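Microcin B17-processing protein McbD (Escherichia coli str. K-12 substr. MG1655, PDB 6GRH) acts as the YcaO-family cyclodehydratase component needed to process the inactive microcin B17 precursor into the active antibiotic peptide. Local coordinates at residues H270-I274 and G275-D279; N294-E297 and S298-D301. The protein carries 1 engineered substitution. One frame throughout, in Å; residues are numbered along the deposited sequence.

Contact 1: H270-I274 and G275-D279; sequences HNFLI and GGYTD
Y277 folds back over F272 just past the glycine-terminated C-terminal end of helix 251-275, so this is a local contact around a helix C-cap. Starting from the tyrosine's CB, the first thing met is the face of the F272 ring: a CH-pi contact, with Y277 CB 3.8 Å from the centroid of that ring. CB lies toward the ring's rim, 3.5 Å from F272 CE2. Y277 CG stands anti to the carbonyl carbon of Y277 (chi1 -66°), which swings the tyrosine ring back along the last helical turn instead of out with the departing chain. One edge therefore faces backbone oxygens: Y277 CD2 sits 3.4 Å from F272 O, and Y277 CE2 lies 4.1 Å from N271 O, both oxygens near the ring plane. G275 runs past one face of the tyrosine ring, its O above the plane toward the rim. At the tip, Y277 OH is hydrogen-bonded to E10 of a neighbouring McbC subunit. The two aromatic rings are oblique, their planes 36° apart, and it is the CB rather than the tyrosine ring that covers the phenylalanine.

Beneath the side chains the helix runs out. G275 N still donates to N271 O at 2.9 Å, approaching from above the carbonyl plane, whereas G276 N makes weak bonds to both F272 O and L273 O. G276 itself has positive phi, which turns the chain away into the loop before helix 285-292. I282 also packs against the F272 side chain, and at the ring's edge F272 CZ ends 3.5 Å from T278 O.

Contact 2: N294-E297 and S298-D301; sequences NKYE and SFTD
Y296 and T300 touch across the first turn of helix 296-304, one helical turn apart. Of the apolar contacts theirs is the tightest: T300 CG2 approaches Y296 CE2 to 3.4 Å, the two side chains crossing at about a right angle. F299, the residue before T300, adds its CD2, 3.7 Å from Y296 CE1. The two rings meet obliquely, with centroids 5.8 Å apart and planes at 43°. Both aromatic side chains leave the backbone with CG anti to N, which sends them off to the same flank, where they cross at a slant.

The backbone bonds come next. S298 N reaches K295 O at 3.0 Å, closing a short turn at the start of the helix from well above the carbonyl plane. The regular helical pattern then follows: T300 N to Y296 O is nearly straight (165°) and lies in the carbonyl plane, and D301 N donates to E297 O at 2.9 Å.

One side-chain hydroxyl adds a weak bond. T300 OG1 lies between its backbone N and carbonyl carbon (chi1 52°), a setting that turns it back to E297 O, 3.3 Å off, so this oxygen accepts twice. S298 OG instead bonds C293 O, just before the turn.

S298 and F299 pack on Y241 of strand 241-248, making this the N-terminal turn of an alpha-helix laid against a strand at the edge, within this chain, of the mixed sheet.

How the contacts relate
The two contacts mark opposite kinds of helix end: contact 1 closes helix 251-275 and contact 2 opens helix 296-304, with helix 285-292 between them in the chain. Contact 1 is a surface feature that also meets McbC, whereas contact 2 is partly buried against its own chain's sheet and touches no other subunit. Their chemistry follows suit, weakening backbone bonds beside a CH-pi contact in the one, regular helical bonds with aromatic and methyl packing in the other. Although their centres are 20 Å apart, they meet where L273 CD1 packs 3.9 Å from N294 ND2, and R238 lies beside both, touched by H270 and I274 and bonded through its carbonyl oxygen to N294.

Contact 1: H270-I274 and G275-D279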
loop_
_atom_site.group_PDB
_atom_site.type_symbol
_atom_site.label_atom_id
_atom_site.label_comp_id
_atom_site.label_asym_id
_atom_site.label_seq_id
_atom_site.Cartn_x
_atom_site.Cartn_y
_atom_site.Cartn_z
ATOM N N HIS E 270 -35.318 6.518 16.147
ATOM C CA HIS E 270 -34.402 6.832 17.268
ATOM C C HIS E 270 -33.300 7.810 16.827
ATOM O O HIS E 270 -33.026 8.772 17.534
ATOM C CB HIS E 270 -33.760 5.558 17.845
ATOM C CG HIS E 270 -32.824 5.819 18.977
ATOM N ND1 HIS E 270 -33.254 5.978 20.275
ATOM C CD2 HIS E 270 -31.480 5.982 19.000
ATOM C CE1 HIS E 270 -32.212 6.213 21.052
ATOM N NE2 HIS E 270 -31.124 6.228 20.301
ATOM N N ASN E 271 -32.725 7.566 15.652
ATOM C CA ASN E 271 -31.631 8.378 15.139
ATOM C C ASN E 271 -32.071 9.761 14.671
ATOM O O ASN E 271 -31.319 10.738 14.823
ATOM C CB ASN E 271 -30.913 7.662 14.001
ATOM C CG ASN E 271 -29.996 6.558 14.500
ATOM O OD1 ASN E 271 -29.605 6.532 15.670
ATOM N ND2 ASN E 271 -29.637 5.661 13.613
ATOM N N PHE E 272 -33.276 9.816 14.105
ATOM C CA PHE E 272 -33.960 11.081 13.829
ATOM C C PHE E 272 -34.091 11.901 15.135
ATOM O O PHE E 272 -33.692 13.086 15.186
ATOM C CB PHE E 272 -35.328 10.807 13.179
ATOM C CG PHE E 272 -36.050 12.048 12.756
ATOM C CD1 PHE E 272 -36.813 12.763 13.667
ATOM C CD2 PHE E 272 -35.910 12.536 11.459
ATOM C CE1 PHE E 272 -37.457 13.941 13.285
ATOM C CE2 PHE E 272 -36.555 13.708 11.073
ATOM C CZ PHE E 272 -37.320 14.411 11.986
ATOM N N LEU E 273 -34.577 11.263 16.201
ATOM C CA LEU E 273 -34.800 11.970 17.474
ATOM C C LEU E 273 -33.534 12.401 18.234
ATOM O O LEU E 273 -33.538 13.449 18.854
ATOM C CB LEU E 273 -35.720 11.163 18.404
ATOM C CG LEU E 273 -37.148 10.909 17.907
ATOM C CD1 LEU E 273 -37.791 9.813 18.744
ATOM C CD2 LEU E 273 -37.988 12.180 17.960
ATOM N N ILE E 274 -32.463 11.616 18.196
ATOM C CA ILE E 274 -31.201 12.013 18.861
ATOM C C ILE E 274 -30.357 12.926 17.964
ATOM O O ILE E 274 -29.457 13.616 18.441
ATOM C CB ILE E 274 -30.366 10.805 19.353
ATOM C CG1 ILE E 274 -29.845 9.949 18.189
ATOM C CG2 ILE E 274 -31.190 9.963 20.310
ATOM C CD1 ILE E 274 -28.704 9.039 18.575
ATOM N N GLY E 275 -30.637 12.904 16.665
ATOM C CA GLY E 275 -30.117 13.900 15.739
ATOM C C GLY E 275 -30.684 15.306 15.941
ATOM O O GLY E 275 -30.065 16.269 15.532
ATOM N N GLY E 276 -31.857 15.429 16.567
ATOM C CA GLY E 276 -32.489 16.729 16.807
ATOM C C GLY E 276 -33.095 17.369 15.562
ATOM O O GLY E 276 -33.290 18.589 15.526
ATOM N N TYR E 277 -33.405 16.540 14.556
ATOM C CA TYR E 277 -33.970 17.001 13.283
ATOM C C TYR E 277 -35.383 17.573 13.499
ATOM O O TYR E 277 -36.152 17.052 14.310
ATOM C CB TYR E 277 -34.010 15.859 12.267
ATOM C CG TYR E 277 -32.634 15.372 11.852
ATOM C CD1 TYR E 277 -31.866 16.078 10.919
ATOM C CD2 TYR E 277 -32.090 14.210 12.408
ATOM C CE1 TYR E 277 -30.600 15.630 10.547
ATOM C CE2 TYR E 277 -30.832 13.754 12.048
ATOM C CZ TYR E 277 -30.089 14.457 11.118
ATOM O OH TYR E 277 -28.836 13.981 10.777
ATOM N N THR E 278 -35.710 18.640 12.774
ATOM C CA THR E 278 -36.986 19.346 12.957
ATOM C C THR E 278 -38.090 18.644 12.178
ATOM O O THR E 278 -37.829 17.769 11.341
ATOM C CB THR E 278 -36.906 20.805 12.460
ATOM O OG1 THR E 278 -36.667 20.822 11.048
ATOM C CG2 THR E 278 -35.782 21.553 13.151
ATOM N N ASP E 279 -39.323 19.065 12.439
ATOM C CA ASP E 279 -40.481 18.580 11.688
ATOM C C ASP E 279 -40.480 19.014 10.217
ATOM O O ASP E 279 -41.051 18.311 9.378
ATOM C CB ASP E 279 -41.799 18.990 12.372
ATOM C CG ASP E 279 -42.239 17.994 13.453
ATOM O OD1 ASP E 279 -41.528 16.993 13.704
ATOM O OD2 ASP E 279 -43.317 18.212 14.045
#

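Contact 2: N294-E297 and S298-D301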
loop_
_atom_site.group_PDB
_atom_site.type_symbol
_atom_site.label_atom_id
_atom_site.label_comp_id
_atom_site.label_asym_id
_atom_site.label_seq_id
_atom_site.Cartn_x
_atom_site.Cartn_y
_atom_site.Cartn_z
ATOM N N ASN E 294 -45.719 7.445 18.196
ATOM C CA ASN E 294 -44.630 7.004 19.092
ATOM C C ASN E 294 -44.992 7.307 20.542
ATOM O O ASN E 294 -44.479 8.245 21.154
ATOM C CB ASN E 294 -43.275 7.661 18.701
ATOM C CG ASN E 294 -42.133 7.266 19.628
ATOM O OD1 ASN E 294 -42.125 6.180 20.203
ATOM N ND2 ASN E 294 -41.174 8.152 19.785
ATOM N N LYS E 295 -45.897 6.497 21.080
ATOM C CA LYS E 295 -46.320 6.600 22.471
ATOM C C LYS E 295 -46.861 5.249 22.924
ATOM O O LYS E 295 -47.369 4.465 22.120
ATOM C CB LYS E 295 -47.352 7.712 22.672
ATOM C CG LYS E 295 -48.521 7.702 21.702
ATOM C CD LYS E 295 -49.191 9.070 21.617
ATOM C CE LYS E 295 -50.065 9.184 20.376
ATOM N NZ LYS E 295 -51.443 8.654 20.563
ATOM N N TYR E 296 -46.724 4.983 24.211
ATOM C CA TYR E 296 -47.099 3.698 24.775
ATOM C C TYR E 296 -48.554 3.318 24.471
ATOM O O TYR E 296 -48.850 2.139 24.272
ATOM C CB TYR E 296 -46.834 3.698 26.280
ATOM C CG TYR E 296 -46.962 2.341 26.925
ATOM C CD1 TYR E 296 -46.069 1.316 26.609
ATOM C CD2 TYR E 296 -47.951 2.089 27.885
ATOM C CE1 TYR E 296 -46.182 0.068 27.197
ATOM C CE2 TYR E 296 -48.066 0.845 28.479
ATOM C CZ TYR E 296 -47.174 -0.156 28.129
ATOM O OH TYR E 296 -47.272 -1.392 28.704
ATOM N N GLU E 297 -49.438 4.320 24.385
ATOM C CA GLU E 297 -50.868 4.097 24.128
ATOM C C GLU E 297 -51.149 3.451 22.767
ATOM O O GLU E 297 -52.196 2.817 22.597
ATOM C CB GLU E 297 -51.709 5.385 24.239
ATOM C CG GLU E 297 -51.494 6.221 25.503
ATOM C CD GLU E 297 -50.387 7.265 25.329
ATOM O OE1 GLU E 297 -49.201 6.968 25.658
ATOM O OE2 GLU E 297 -50.705 8.381 24.838
ATOM N N SER E 298 -50.258 3.639 21.797
ATOM C CA SER E 298 -50.363 2.901 20.534
ATOM C C SER E 298 -50.234 1.386 20.792
ATOM O O SER E 298 -51.043 0.600 20.280
ATOM C CB SER E 298 -49.311 3.392 19.529
ATOM O OG SER E 298 -49.577 4.730 19.139
ATOM N N PHE E 299 -49.251 1.004 21.621
ATOM C CA PHE E 299 -48.993 -0.401 21.992
ATOM C C PHE E 299 -50.169 -1.014 22.750
ATOM O O PHE E 299 -50.659 -2.080 22.377
ATOM C CB PHE E 299 -47.702 -0.493 22.828
ATOM C CG PHE E 299 -47.325 -1.887 23.246
ATOM C CD1 PHE E 299 -46.953 -2.839 22.302
ATOM C CD2 PHE E 299 -47.302 -2.242 24.595
ATOM C CE1 PHE E 299 -46.571 -4.125 22.687
ATOM C CE2 PHE E 299 -46.939 -3.535 24.990
ATOM C CZ PHE E 299 -46.562 -4.471 24.033
ATOM N N THR E 300 -50.617 -0.342 23.805
ATOM C CA THR E 300 -51.743 -0.846 24.606
ATOM C C THR E 300 -53.045 -0.893 23.816
ATOM O O THR E 300 -53.751 -1.888 23.884
ATOM C CB THR E 300 -51.989 -0.010 25.869
ATOM O OG1 THR E 300 -52.102 1.365 25.506
ATOM C CG2 THR E 300 -50.847 -0.185 26.858
ATOM N N ASP E 301 -53.359 0.173 23.081
ATOM C CA ASP E 301 -54.553 0.186 22.233
ATOM C C ASP E 301 -54.623 -1.009 21.257
ATOM O O ASP E 301 -55.700 -1.606 21.080
ATOM C CB ASP E 301 -54.661 1.484 21.445
ATOM C CG ASP E 301 -55.790 1.450 20.440
ATOM O OD1 ASP E 301 -56.976 1.482 20.849
ATOM O OD2 ASP E 301 -55.484 1.340 19.239
#